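PDB 2FOK: FOKI restriction endonuclease from Planomicrobium okeanokoites, which recognises a specific DNA sequence through its N-terminal region and cleaves both strands at a fixed distance away, using a metal-dependent nuclease domain. Local coordinates for residues A[190-195]-A[221-226]; A[215-220]-A[261-266]; A[322-327]-A[362-367]. All coordinates share one frame; numbering follows the deposited sequence.

Overall arrangement
Contacts 1 and 2 belong to recognition subdomain 2, their centres 13 Å apart, while contact 3, whose first segment falls in the D3 family region, is about 17 Å from contact 1 and 26 Å from contact 2 between nearest atoms. Along the chain the segments of contacts 1 and 2 alternate, so the two interlock: 190-195 comes first, then 215-220 and 221-226 run on without a break, and 261-266 follows. Leu195 packs on Trp219 and Glu220, joining the pair directly. Contact 3 opens only after both have closed. Each module has a helix-rich body and a small three-stranded antiparallel sheet, which fits a protein built from successive winged-helix-like units ahead of its cleavage domain.

Contact 1. Residues A[190-195]-A[221-226]; sequences SGFTSL and GSSDKY
Thr193 and Ser194 lie across the N-terminal turn of helix 222-236, whose N-cap residue is Gly221, and the loop 190-195 accepts N-H groups of that turn. Gly221 has no side chain to offer the first-turn amides. Thr193 does that work instead: its carbonyl O accepts from Ser223 N at 2.9 Å, with the donor tilted 24° from the carbonyl plane, and its OG1 accepts from Ser222 N at 3.2 Å.

In the same first turn, Asp224 reaches back to the loop with both oxygens. Ser194, its OG swung opposite the backbone N (chi1 -174°), donates to Asp224 OD1 at 2.5 Å on the syn lone pair. Leu195 N meets the syn lone pair of Asp224 OD2 at 3.0 Å. That same OD2 accepts from Gly221 N at 2.7 Å on the anti side, 28° out of the carboxylate plane, which is one half of a capping box. Three bonds therefore hold the carboxylate against rotation.

One shell out, Ser223 OG bonds to Leu184 O, while Phe192 and Tyr226 both meet the ring of Trp10. Leu195 packs on Ile423 and Met426 of helix 421-436, which places this junction against the cleavage domain. Between the two aromatic side chains themselves, the closest approach is Phe192 CD1 to Tyr226 CE2, 4.1 Å.

Contact 2. Residues A[215-220]-A[261-266]; sequences IRNNWE and ISHAFK
Asn217 lays its amide oxygen over one face of the His263 ring. OD1 sits 3.3 Å above the ring plane and toward its rim, with His263 CE1 as its nearest ring atom, and the amide plane is turned 63° from that of the imidazole. The two side chains meet at about a right angle. For Asn217 this follows from a first torsion of -54°, which sets CG opposite the carbonyl carbon and carries the amide from helix 209-218 toward the ring.

No direct hydrogen bond joins the segments; a water does it instead. It donates to Asn217 OD1 at 2.8 Å, accepts from His263 N at 2.8 Å and is hydrogen-bonded to Ser262 OG at 3.1 Å. It lies over the same face of the imidazole as OD1, so the amide oxygen is tied to the backbone of 261-266 right beside the ring it covers.

Next to this polar patch, the Arg216 and Ile261 chains run antiparallel alongside one another. With chi1 at -176° the Arg216 chain is turned away from its own N, and CG comes to 3.8 Å from Ile261 CD1, while Arg216 CD passes 4.0 Å from Ser262 OG. Ile261 is also backed by Leu204 of helix 197-205 and Phe247 of strand 240-248.

His263 is the centre of an inverse gamma turn that interrupts strand 258-267. The contact thus seats the C-terminal part of helix 209-218 on a kink in the middle strand of the small antiparallel sheet of a winged-helix-like recognition subdomain.

Contact 3. Residues A[322-327]-A[362-367]; sequences SLKIEQ and GRFYQL
Leu323 and Tyr365 form an antiparallel hydrogen-bonded pair that attaches the short, weakly bonded strand about 323-324 to the side of strand 364-367, at the surface of the chain. Leu323 N donates to Tyr365 O and Tyr365 N to Leu323 O, both at 2.8 Å. Leu323 O also takes a CA-H contact from Phe364 and lies in plane at the edge of the Tyr365 ring.

On the side of the sheet that bears Phe364, Lys324 runs alongside the phenyl group. Its CG approaches Phe364 CE1 to 3.3 Å, and the chain, bent at chi3, also passes Arg363, whose NH2 is 3.7 Å from Lys324 CD. The two like charges stay apart, Lys324 NZ and Arg363 NH2 separated by 4.7 Å. Arg363 is exposed, which probably weakens the repulsion, and the Glu326 carboxylate nearby may offset it. At the far end, Ser322 CB meets Gln366 NE2 at 3.4 Å, the glutamine chain being extended.

On the other side, Ile325 runs beside the Tyr365 ring, its CD1 4.1 Å from Tyr365 CE1; the isoleucine is buried against Ile341 and Ile344 of helix 341-352, and Leu323 packs on Ile316 of helix 303-319.

Lys324 occupies the N-cap position of helix 325-334, and its N donates to Gln327 OE1, 2.7 Å away and 40° out of the amide carbonyl plane, one half of a capping box. A short first strand between two helices, paired with the last strand of the closing hairpin, is consistent with a winged-helix fold, as expected of the HTH-clan D3 domain.

Contact 1. Residues A[190-195]-A[221-226]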
ATOM      1  N   SER A 190      -5.159  -3.718  -1.359  1.00 22.26           N
ATOM      2  CA  SER A 190      -4.844  -3.453   0.043  1.00 23.36           C
ATOM      3  C   SER A 190      -3.429  -3.934   0.382  1.00 22.28           C
ATOM      4  O   SER A 190      -3.058  -5.078   0.106  1.00 19.27           O
ATOM      5  CB  SER A 190      -5.877  -4.115   0.957  1.00 22.15           C
ATOM      6  OG  SER A 190      -5.930  -5.508   0.750  1.00 31.41           O
ATOM      7  N   GLY A 191      -2.643  -3.041   0.970  1.00 21.30           N
ATOM      8  CA  GLY A 191      -1.271  -3.359   1.307  1.00 18.34           C
ATOM      9  C   GLY A 191      -0.371  -2.497   0.438  1.00 20.73           C
ATOM     10  O   GLY A 191       0.768  -2.226   0.795  1.00 21.92           O
ATOM     11  N   PHE A 192      -0.895  -2.068  -0.712  1.00 22.92           N
ATOM     12  CA  PHE A 192      -0.167  -1.209  -1.653  1.00 20.49           C
ATOM     13  C   PHE A 192      -1.087  -0.100  -2.151  1.00 20.04           C
ATOM     14  O   PHE A 192      -1.295   0.047  -3.360  1.00 23.48           O
ATOM     15  CB  PHE A 192       0.338  -2.001  -2.869  1.00 17.55           C
ATOM     16  CG  PHE A 192       1.098  -3.237  -2.519  1.00 10.47           C
ATOM     17  CD1 PHE A 192       2.450  -3.171  -2.225  1.00 13.47           C
ATOM     18  CD2 PHE A 192       0.452  -4.467  -2.467  1.00  8.62           C
ATOM     19  CE1 PHE A 192       3.167  -4.317  -1.876  1.00 15.35           C
ATOM     20  CE2 PHE A 192       1.144  -5.625  -2.123  1.00 14.04           C
ATOM     21  CZ  PHE A 192       2.511  -5.554  -1.825  1.00 17.81           C
ATOM     22  N   THR A 193      -1.625   0.682  -1.220  1.00 20.72           N
ATOM     23  CA  THR A 193      -2.525   1.780  -1.553  1.00 21.46           C
ATOM     24  C   THR A 193      -1.771   3.109  -1.567  1.00 22.17           C
ATOM     25  O   THR A 193      -0.773   3.272  -0.871  1.00 23.78           O
ATOM     26  CB  THR A 193      -3.678   1.887  -0.530  1.00 21.22           C
ATOM     27  OG1 THR A 193      -3.150   2.327   0.720  1.00 18.51           O
ATOM     28  CG2 THR A 193      -4.363   0.546  -0.331  1.00 14.20           C
ATOM     29  N   SER A 194      -2.251   4.061  -2.357  1.00 22.67           N
ATOM     30  CA  SER A 194      -1.606   5.368  -2.443  1.00 22.82           C
ATOM     31  C   SER A 194      -2.669   6.459  -2.482  1.00 22.79           C
ATOM     32  O   SER A 194      -3.692   6.313  -3.153  1.00 25.56           O
ATOM     33  CB  SER A 194      -0.721   5.453  -3.702  1.00 22.62           C
ATOM     34  OG  SER A 194       0.031   6.666  -3.754  1.00 16.30           O
ATOM     35  N   LEU A 195      -2.427   7.544  -1.756  1.00 20.47           N
ATOM     36  CA  LEU A 195      -3.365   8.657  -1.714  1.00 22.85           C
ATOM     37  C   LEU A 195      -3.090   9.653  -2.829  1.00 24.09           C
ATOM     38  O   LEU A 195      -1.960  10.123  -2.984  1.00 27.00           O
ATOM     39  CB  LEU A 195      -3.265   9.412  -0.386  1.00 18.33           C
ATOM     40  CG  LEU A 195      -3.201   8.664   0.942  1.00 19.30           C
ATOM     41  CD1 LEU A 195      -2.973   9.674   2.065  1.00 16.96           C
ATOM     42  CD2 LEU A 195      -4.484   7.900   1.165  1.00 18.78           C
ATOM     43  N   GLY A 221      -0.712   6.196   2.237  1.00 23.72           N
ATOM     44  CA  GLY A 221      -1.181   4.856   1.927  1.00 23.94           C
ATOM     45  C   GLY A 221      -0.021   3.898   2.112  1.00 24.54           C
ATOM     46  O   GLY A 221       1.116   4.338   2.303  1.00 25.01           O
ATOM     47  N   SER A 222      -0.285   2.598   2.052  1.00 22.49           N
ATOM     48  CA  SER A 222       0.781   1.623   2.233  1.00 26.03           C
ATOM     49  C   SER A 222       1.971   1.838   1.302  1.00 24.57           C
ATOM     50  O   SER A 222       3.106   1.827   1.759  1.00 27.26           O
ATOM     51  CB  SER A 222       0.248   0.204   2.052  1.00 26.73           C
ATOM     52  OG  SER A 222      -1.161   0.180   2.097  1.00 28.21           O
ATOM     53  N   SER A 223       1.720   2.039   0.006  1.00 24.93           N
ATOM     54  CA  SER A 223       2.809   2.244  -0.953  1.00 22.00           C
ATOM     55  C   SER A 223       3.544   3.560  -0.692  1.00 26.51           C
ATOM     56  O   SER A 223       4.749   3.672  -0.953  1.00 25.13           O
ATOM     57  CB  SER A 223       2.272   2.231  -2.378  1.00 22.50           C
ATOM     58  OG  SER A 223       2.267   0.918  -2.920  1.00 21.01           O
ATOM     59  N   ASP A 224       2.818   4.558  -0.191  1.00 25.60           N
ATOM     60  CA  ASP A 224       3.417   5.850   0.130  1.00 25.36           C
ATOM     61  C   ASP A 224       4.397   5.655   1.294  1.00 23.18           C
ATOM     62  O   ASP A 224       5.412   6.342   1.373  1.00 24.44           O
ATOM     63  CB  ASP A 224       2.332   6.868   0.512  1.00 23.35           C
ATOM     64  CG  ASP A 224       1.225   6.952  -0.528  1.00 26.22           C
ATOM     65  OD1 ASP A 224       1.532   6.804  -1.726  1.00 31.29           O
ATOM     66  OD2 ASP A 224       0.049   7.159  -0.157  1.00 23.64           O
ATOM     67  N   LYS A 225       4.076   4.708   2.179  1.00 23.12           N
ATOM     68  CA  LYS A 225       4.890   4.343   3.348  1.00 21.54           C
ATOM     69  C   LYS A 225       6.203   3.720   2.870  1.00 23.41           C
ATOM     70  O   LYS A 225       7.298   4.135   3.265  1.00 23.91           O
ATOM     71  CB  LYS A 225       4.141   3.299   4.188  1.00 23.00           C
ATOM     72  CG  LYS A 225       3.855   3.699   5.622  1.00 30.63           C
ATOM     73  CD  LYS A 225       2.360   3.960   5.822  1.00 31.27           C
ATOM     74  CE  LYS A 225       1.652   2.784   6.484  1.00 30.11           C
ATOM     75  NZ  LYS A 225       0.185   3.013   6.540  1.00 31.22           N
ATOM     76  N   TYR A 226       6.068   2.698   2.029  1.00 21.13           N
ATOM     77  CA  TYR A 226       7.202   1.988   1.453  1.00 19.55           C
ATOM     78  C   TYR A 226       8.102   2.934   0.661  1.00 21.16           C
ATOM     79  O   TYR A 226       9.317   2.869   0.788  1.00 24.12           O
ATOM     80  CB  TYR A 226       6.702   0.865   0.540  1.00 13.98           C
ATOM     81  CG  TYR A 226       5.852  -0.163   1.258  1.00 18.17           C
ATOM     82  CD1 TYR A 226       6.156  -0.549   2.554  1.00 15.43           C
ATOM     83  CD2 TYR A 226       4.748  -0.749   0.642  1.00 19.75           C
ATOM     84  CE1 TYR A 226       5.401  -1.485   3.225  1.00 16.28           C
ATOM     85  CE2 TYR A 226       3.974  -1.699   1.312  1.00 18.03           C
ATOM     86  CZ  TYR A 226       4.313  -2.060   2.608  1.00 20.76           C
ATOM     87  OH  TYR A 226       3.582  -3.007   3.303  1.00 17.80           O
TER

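Contact 2. Residues A[215-220]-A[261-266]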
ATOM      1  N   ILE A 215      -0.573  15.841   8.795  1.00 29.45           N
ATOM      2  CA  ILE A 215      -1.148  15.542   7.482  1.00 27.63           C
ATOM      3  C   ILE A 215      -0.062  15.430   6.421  1.00 28.42           C
ATOM      4  O   ILE A 215      -0.146  14.599   5.515  1.00 29.73           O
ATOM      5  CB  ILE A 215      -2.148  16.648   7.035  1.00 24.18           C
ATOM      6  CG1 ILE A 215      -3.418  16.570   7.881  1.00 25.42           C
ATOM      7  CG2 ILE A 215      -2.474  16.503   5.543  1.00 20.48           C
ATOM      8  CD1 ILE A 215      -4.504  17.569   7.483  1.00 28.82           C
ATOM      9  N   ARG A 216       0.954  16.276   6.542  1.00 28.77           N
ATOM     10  CA  ARG A 216       2.060  16.296   5.594  1.00 29.07           C
ATOM     11  C   ARG A 216       2.980  15.086   5.693  1.00 29.29           C
ATOM     12  O   ARG A 216       3.694  14.766   4.734  1.00 31.99           O
ATOM     13  CB  ARG A 216       2.892  17.566   5.793  1.00 28.39           C
ATOM     14  CG  ARG A 216       4.017  17.740   4.780  1.00 29.23           C
ATOM     15  CD  ARG A 216       4.528  19.168   4.763  1.00 28.41           C
ATOM     16  NE  ARG A 216       4.742  19.678   6.112  1.00 32.82           N
ATOM     17  CZ  ARG A 216       4.253  20.824   6.577  1.00 30.11           C
ATOM     18  NH1 ARG A 216       3.507  21.608   5.808  1.00 29.64           N
ATOM     19  NH2 ARG A 216       4.516  21.187   7.821  1.00 29.71           N
ATOM     20  N   ASN A 217       2.963  14.413   6.840  1.00 22.32           N
ATOM     21  CA  ASN A 217       3.840  13.276   7.055  1.00 25.06           C
ATOM     22  C   ASN A 217       3.204  11.965   7.527  1.00 28.22           C
ATOM     23  O   ASN A 217       3.801  10.909   7.336  1.00 31.86           O
ATOM     24  CB  ASN A 217       4.940  13.660   8.044  1.00 28.36           C
ATOM     25  CG  ASN A 217       5.702  14.905   7.624  1.00 37.03           C
ATOM     26  OD1 ASN A 217       6.328  14.933   6.563  1.00 39.93           O
ATOM     27  ND2 ASN A 217       5.651  15.946   8.455  1.00 40.50           N
ATOM     28  N   ASN A 218       2.021  12.009   8.140  1.00 28.56           N
ATOM     29  CA  ASN A 218       1.386  10.782   8.627  1.00 30.22           C
ATOM     30  C   ASN A 218       0.149  10.357   7.860  1.00 29.57           C
ATOM     31  O   ASN A 218      -0.472   9.356   8.205  1.00 31.34           O
ATOM     32  CB  ASN A 218       1.018  10.918  10.100  1.00 38.33           C
ATOM     33  CG  ASN A 218       1.997  10.214  11.012  1.00 44.12           C
ATOM     34  OD1 ASN A 218       2.013   8.982  11.103  1.00 46.36           O
ATOM     35  ND2 ASN A 218       2.828  10.996  11.696  1.00 48.85           N
ATOM     36  N   TRP A 219      -0.212  11.133   6.842  1.00 28.22           N
ATOM     37  CA  TRP A 219      -1.374  10.858   5.992  1.00 28.32           C
ATOM     38  C   TRP A 219      -0.772  10.137   4.807  1.00 27.95           C
ATOM     39  O   TRP A 219      -0.195  10.775   3.924  1.00 28.09           O
ATOM     40  CB  TRP A 219      -1.983  12.164   5.486  1.00 27.66           C
ATOM     41  CG  TRP A 219      -3.427  12.414   5.822  1.00 33.03           C
ATOM     42  CD1 TRP A 219      -4.470  12.528   4.936  1.00 33.37           C
ATOM     43  CD2 TRP A 219      -3.965  12.732   7.108  1.00 30.89           C
ATOM     44  NE1 TRP A 219      -5.615  12.907   5.594  1.00 30.25           N
ATOM     45  CE2 TRP A 219      -5.334  13.041   6.926  1.00 30.47           C
ATOM     46  CE3 TRP A 219      -3.422  12.793   8.394  1.00 29.70           C
ATOM     47  CZ2 TRP A 219      -6.165  13.402   7.983  1.00 35.38           C
ATOM     48  CZ3 TRP A 219      -4.244  13.152   9.444  1.00 32.73           C
ATOM     49  CH2 TRP A 219      -5.605  13.454   9.233  1.00 39.57           C
ATOM     50  N   GLU A 220      -0.888   8.819   4.766  1.00 26.78           N
ATOM     51  CA  GLU A 220      -0.286   8.108   3.653  1.00 27.13           C
ATOM     52  C   GLU A 220      -0.837   6.703   3.461  1.00 24.29           C
ATOM     53  O   GLU A 220      -1.375   6.106   4.390  1.00 23.13           O
ATOM     54  CB  GLU A 220       1.241   8.069   3.851  1.00 25.48           C
ATOM     55  CG  GLU A 220       1.702   6.999   4.815  1.00 24.22           C
ATOM     56  CD  GLU A 220       2.958   7.369   5.587  1.00 21.47           C
ATOM     57  OE1 GLU A 220       3.826   8.082   5.049  1.00 17.83           O
ATOM     58  OE2 GLU A 220       3.070   6.930   6.747  1.00 28.74           O
ATOM     59  N   ILE A 261       5.852  19.428   0.530  1.00 37.82           N
ATOM     60  CA  ILE A 261       5.913  18.040   0.982  1.00 36.74           C
ATOM     61  C   ILE A 261       7.399  17.734   1.196  1.00 38.35           C
ATOM     62  O   ILE A 261       8.194  17.809   0.256  1.00 37.39           O
ATOM     63  CB  ILE A 261       5.342  17.069  -0.079  1.00 36.21           C
ATOM     64  CG1 ILE A 261       3.818  17.224  -0.176  1.00 32.90           C
ATOM     65  CG2 ILE A 261       5.706  15.640   0.275  1.00 36.66           C
ATOM     66  CD1 ILE A 261       3.101  17.130   1.146  1.00 30.76           C
ATOM     67  N   SER A 262       7.772  17.396   2.427  1.00 34.94           N
ATOM     68  CA  SER A 262       9.169  17.112   2.736  1.00 31.31           C
ATOM     69  C   SER A 262       9.646  15.733   2.285  1.00 31.85           C
ATOM     70  O   SER A 262      10.843  15.512   2.104  1.00 32.07           O
ATOM     71  CB  SER A 262       9.399  17.272   4.231  1.00 30.96           C
ATOM     72  OG  SER A 262       8.323  17.969   4.824  1.00 34.44           O
ATOM     73  N   HIS A 263       8.711  14.806   2.107  1.00 30.12           N
ATOM     74  CA  HIS A 263       9.051  13.463   1.673  1.00 27.91           C
ATOM     75  C   HIS A 263       9.047  13.402   0.159  1.00 28.31           C
ATOM     76  O   HIS A 263       8.190  12.769  -0.460  1.00 30.41           O
ATOM     77  CB  HIS A 263       8.064  12.444   2.249  1.00 25.77           C
ATOM     78  CG  HIS A 263       8.162  12.286   3.736  1.00 27.28           C
ATOM     79  ND1 HIS A 263       7.081  11.956   4.525  1.00 26.98           N
ATOM     80  CD2 HIS A 263       9.210  12.436   4.581  1.00 28.34           C
ATOM     81  CE1 HIS A 263       7.456  11.910   5.790  1.00 27.76           C
ATOM     82  NE2 HIS A 263       8.744  12.197   5.853  1.00 25.55           N
ATOM     83  N   ALA A 264      10.012  14.092  -0.434  1.00 30.21           N
ATOM     84  CA  ALA A 264      10.168  14.128  -1.881  1.00 27.60           C
ATOM     85  C   ALA A 264      11.609  13.738  -2.142  1.00 23.17           C
ATOM     86  O   ALA A 264      12.465  13.961  -1.301  1.00 21.34           O
ATOM     87  CB  ALA A 264       9.894  15.515  -2.406  1.00 28.52           C
ATOM     88  N   PHE A 265      11.875  13.149  -3.303  1.00 28.11           N
ATOM     89  CA  PHE A 265      13.227  12.704  -3.631  1.00 24.40           C
ATOM     90  C   PHE A 265      13.584  12.988  -5.086  1.00 27.71           C
ATOM     91  O   PHE A 265      12.710  13.266  -5.908  1.00 25.66           O
ATOM     92  CB  PHE A 265      13.362  11.195  -3.351  1.00 24.14           C
ATOM     93  CG  PHE A 265      12.766  10.757  -2.032  1.00 21.43           C
ATOM     94  CD1 PHE A 265      11.388  10.658  -1.870  1.00 21.45           C
ATOM     95  CD2 PHE A 265      13.585  10.488  -0.945  1.00 19.98           C
ATOM     96  CE1 PHE A 265      10.835  10.309  -0.641  1.00 22.75           C
ATOM     97  CE2 PHE A 265      13.048  10.137   0.286  1.00 16.29           C
ATOM     98  CZ  PHE A 265      11.670  10.049   0.444  1.00 18.83           C
ATOM     99  N   LYS A 266      14.879  12.908  -5.390  1.00 29.03           N
ATOM    100  CA  LYS A 266      15.403  13.136  -6.738  1.00 30.10           C
ATOM    101  C   LYS A 266      16.720  12.373  -6.910  1.00 26.48           C
ATOM    102  O   LYS A 266      17.620  12.484  -6.084  1.00 28.04           O
ATOM    103  CB  LYS A 266      15.644  14.629  -6.953  1.00 33.02           C
ATOM    104  CG  LYS A 266      15.915  15.018  -8.395  1.00 35.64           C
ATOM    105  CD  LYS A 266      16.152  16.521  -8.499  1.00 38.36           C
ATOM    106  CE  LYS A 266      15.726  17.064  -9.853  1.00 38.80           C
ATOM    107  NZ  LYS A 266      14.623  18.061  -9.723  1.00 40.58           N
TER
HETATM  108  O   HOH W   1       6.586  15.583   3.803  1.00 32.17           O

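Contact 3. Residues A[322-327]-A[362-367]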
ATOM      1  N   SER A 322       9.980 -14.766 -25.584  1.00 37.27           N
ATOM      2  CA  SER A 322       8.909 -13.798 -25.838  1.00 35.19           C
ATOM      3  C   SER A 322       7.605 -14.605 -25.823  1.00 36.29           C
ATOM      4  O   SER A 322       7.506 -15.654 -26.470  1.00 35.92           O
ATOM      5  CB  SER A 322       9.107 -13.122 -27.202  1.00 36.91           C
ATOM      6  OG  SER A 322       8.286 -11.967 -27.347  1.00 36.72           O
ATOM      7  N   LEU A 323       6.606 -14.118 -25.094  1.00 34.28           N
ATOM      8  CA  LEU A 323       5.341 -14.841 -24.962  1.00 32.80           C
ATOM      9  C   LEU A 323       4.098 -13.965 -25.139  1.00 33.14           C
ATOM     10  O   LEU A 323       4.138 -12.753 -24.927  1.00 32.00           O
ATOM     11  CB  LEU A 323       5.288 -15.498 -23.571  1.00 28.94           C
ATOM     12  CG  LEU A 323       5.237 -17.006 -23.316  1.00 28.49           C
ATOM     13  CD1 LEU A 323       6.164 -17.754 -24.243  1.00 31.96           C
ATOM     14  CD2 LEU A 323       5.633 -17.267 -21.874  1.00 23.70           C
ATOM     15  N   LYS A 324       2.990 -14.597 -25.523  1.00 34.81           N
ATOM     16  CA  LYS A 324       1.717 -13.899 -25.677  1.00 35.14           C
ATOM     17  C   LYS A 324       0.882 -14.237 -24.434  1.00 34.94           C
ATOM     18  O   LYS A 324       0.881 -15.381 -23.975  1.00 32.26           O
ATOM     19  CB  LYS A 324       0.995 -14.370 -26.940  1.00 37.78           C
ATOM     20  CG  LYS A 324       1.146 -13.428 -28.137  1.00 40.88           C
ATOM     21  CD  LYS A 324       0.817 -14.123 -29.469  1.00 46.79           C
ATOM     22  CE  LYS A 324       1.156 -15.626 -29.441  1.00 49.79           C
ATOM     23  NZ  LYS A 324       0.554 -16.407 -30.565  1.00 50.19           N
ATOM     24  N   ILE A 325       0.179 -13.246 -23.888  1.00 35.27           N
ATOM     25  CA  ILE A 325      -0.627 -13.460 -22.689  1.00 33.84           C
ATOM     26  C   ILE A 325      -1.429 -14.746 -22.754  1.00 34.16           C
ATOM     27  O   ILE A 325      -1.672 -15.381 -21.731  1.00 34.64           O
ATOM     28  CB  ILE A 325      -1.595 -12.284 -22.433  1.00 35.45           C
ATOM     29  CG1 ILE A 325      -2.023 -12.276 -20.962  1.00 32.56           C
ATOM     30  CG2 ILE A 325      -2.816 -12.395 -23.333  1.00 35.16           C
ATOM     31  CD1 ILE A 325      -1.189 -11.369 -20.085  1.00 32.65           C
ATOM     32  N   GLU A 326      -1.835 -15.134 -23.960  1.00 35.44           N
ATOM     33  CA  GLU A 326      -2.614 -16.356 -24.148  1.00 34.86           C
ATOM     34  C   GLU A 326      -1.765 -17.606 -23.908  1.00 34.63           C
ATOM     35  O   GLU A 326      -2.271 -18.646 -23.472  1.00 34.12           O
ATOM     36  CB  GLU A 326      -3.209 -16.381 -25.557  1.00 40.90           C
ATOM     37  CG  GLU A 326      -4.509 -15.596 -25.688  1.00 42.89           C
ATOM     38  CD  GLU A 326      -4.283 -14.176 -26.162  1.00 44.89           C
ATOM     39  OE1 GLU A 326      -3.139 -13.858 -26.563  1.00 45.34           O
ATOM     40  OE2 GLU A 326      -5.247 -13.379 -26.133  1.00 43.95           O
ATOM     41  N   GLN A 327      -0.471 -17.509 -24.197  1.00 30.87           N
ATOM     42  CA  GLN A 327       0.428 -18.636 -23.973  1.00 32.11           C
ATOM     43  C   GLN A 327       0.755 -18.697 -22.470  1.00 31.67           C
ATOM     44  O   GLN A 327       0.866 -19.773 -21.885  1.00 28.38           O
ATOM     45  CB  GLN A 327       1.701 -18.459 -24.802  1.00 35.40           C
ATOM     46  CG  GLN A 327       1.468 -17.874 -26.193  1.00 37.39           C
ATOM     47  CD  GLN A 327       2.758 -17.716 -26.989  1.00 45.07           C
ATOM     48  OE1 GLN A 327       3.133 -16.605 -27.384  1.00 40.16           O
ATOM     49  NE2 GLN A 327       3.447 -18.833 -27.229  1.00 41.97           N
ATOM     50  N   GLY A 362       4.042  -4.587 -28.128  1.00 38.28           N
ATOM     51  CA  GLY A 362       2.811  -4.933 -28.799  1.00 40.01           C
ATOM     52  C   GLY A 362       2.107  -6.020 -28.012  1.00 39.97           C
ATOM     53  O   GLY A 362       1.729  -5.811 -26.860  1.00 42.56           O
ATOM     54  N   ARG A 363       1.949  -7.186 -28.624  1.00 37.76           N
ATOM     55  CA  ARG A 363       1.275  -8.307 -27.976  1.00 39.05           C
ATOM     56  C   ARG A 363       2.223  -9.287 -27.290  1.00 38.42           C
ATOM     57  O   ARG A 363       1.781 -10.324 -26.807  1.00 39.22           O
ATOM     58  CB  ARG A 363       0.445  -9.083 -29.003  1.00 35.47           C
ATOM     59  CG  ARG A 363      -0.872  -8.427 -29.379  1.00 40.37           C
ATOM     60  CD  ARG A 363      -1.294  -8.781 -30.801  1.00 40.05           C
ATOM     61  NE  ARG A 363      -0.794 -10.085 -31.228  1.00 42.77           N
ATOM     62  CZ  ARG A 363      -1.571 -11.087 -31.626  1.00 42.39           C
ATOM     63  NH1 ARG A 363      -2.887 -10.941 -31.654  1.00 43.21           N
ATOM     64  NH2 ARG A 363      -1.033 -12.237 -31.996  1.00 44.08           N
ATOM     65  N   PHE A 364       3.512  -8.962 -27.225  1.00 37.29           N
ATOM     66  CA  PHE A 364       4.477  -9.880 -26.628  1.00 34.51           C
ATOM     67  C   PHE A 364       5.211  -9.393 -25.391  1.00 33.47           C
ATOM     68  O   PHE A 364       5.660  -8.248 -25.318  1.00 37.34           O
ATOM     69  CB  PHE A 364       5.508 -10.295 -27.676  1.00 38.49           C
ATOM     70  CG  PHE A 364       4.921 -11.037 -28.842  1.00 40.27           C
ATOM     71  CD1 PHE A 364       4.574 -12.383 -28.723  1.00 41.29           C
ATOM     72  CD2 PHE A 364       4.710 -10.392 -30.061  1.00 39.79           C
ATOM     73  CE1 PHE A 364       4.020 -13.075 -29.801  1.00 39.86           C
ATOM     74  CE2 PHE A 364       4.160 -11.074 -31.144  1.00 38.69           C
ATOM     75  CZ  PHE A 364       3.812 -12.418 -31.015  1.00 39.77           C
ATOM     76  N   TYR A 365       5.333 -10.284 -24.416  1.00 29.29           N
ATOM     77  CA  TYR A 365       6.027  -9.980 -23.177  1.00 27.13           C
ATOM     78  C   TYR A 365       7.333 -10.772 -23.155  1.00 28.31           C
ATOM     79  O   TYR A 365       7.406 -11.891 -23.667  1.00 30.02           O
ATOM     80  CB  TYR A 365       5.188 -10.399 -21.965  1.00 24.05           C
ATOM     81  CG  TYR A 365       3.878  -9.662 -21.785  1.00 25.92           C
ATOM     82  CD1 TYR A 365       2.774  -9.958 -22.584  1.00 23.60           C
ATOM     83  CD2 TYR A 365       3.729  -8.694 -20.791  1.00 25.51           C
ATOM     84  CE1 TYR A 365       1.554  -9.316 -22.404  1.00 22.55           C
ATOM     85  CE2 TYR A 365       2.507  -8.041 -20.598  1.00 26.28           C
ATOM     86  CZ  TYR A 365       1.425  -8.360 -21.411  1.00 29.20           C
ATOM     87  OH  TYR A 365       0.213  -7.717 -21.244  1.00 36.25           O
ATOM     88  N   GLN A 366       8.362 -10.192 -22.554  1.00 29.10           N
ATOM     89  CA  GLN A 366       9.636 -10.875 -22.436  1.00 30.22           C
ATOM     90  C   GLN A 366      10.427 -10.351 -21.255  1.00 25.70           C
ATOM     91  O   GLN A 366      10.798  -9.182 -21.230  1.00 25.55           O
ATOM     92  CB  GLN A 366      10.465 -10.719 -23.708  1.00 29.61           C
ATOM     93  CG  GLN A 366      11.561 -11.766 -23.823  1.00 36.05           C
ATOM     94  CD  GLN A 366      12.385 -11.613 -25.085  1.00 38.36           C
ATOM     95  OE1 GLN A 366      13.594 -11.845 -25.082  1.00 38.73           O
ATOM     96  NE2 GLN A 366      11.734 -11.215 -26.170  1.00 36.21           N
ATOM     97  N   LEU A 367      10.676 -11.215 -20.273  1.00 23.70           N
ATOM     98  CA  LEU A 367      11.450 -10.809 -19.101  1.00 26.90           C
ATOM     99  C   LEU A 367      12.920 -10.605 -19.485  1.00 24.75           C
ATOM    100  O   LEU A 367      13.518 -11.450 -20.145  1.00 25.31           O
ATOM    101  CB  LEU A 367      11.351 -11.867 -18.006  1.00 24.90           C
ATOM    102  CG  LEU A 367      11.865 -11.434 -16.628  1.00 24.73           C
ATOM    103  CD1 LEU A 367      10.709 -11.386 -15.644  1.00 25.14           C
ATOM    104  CD2 LEU A 367      12.943 -12.396 -16.152  1.00 17.37           C
TER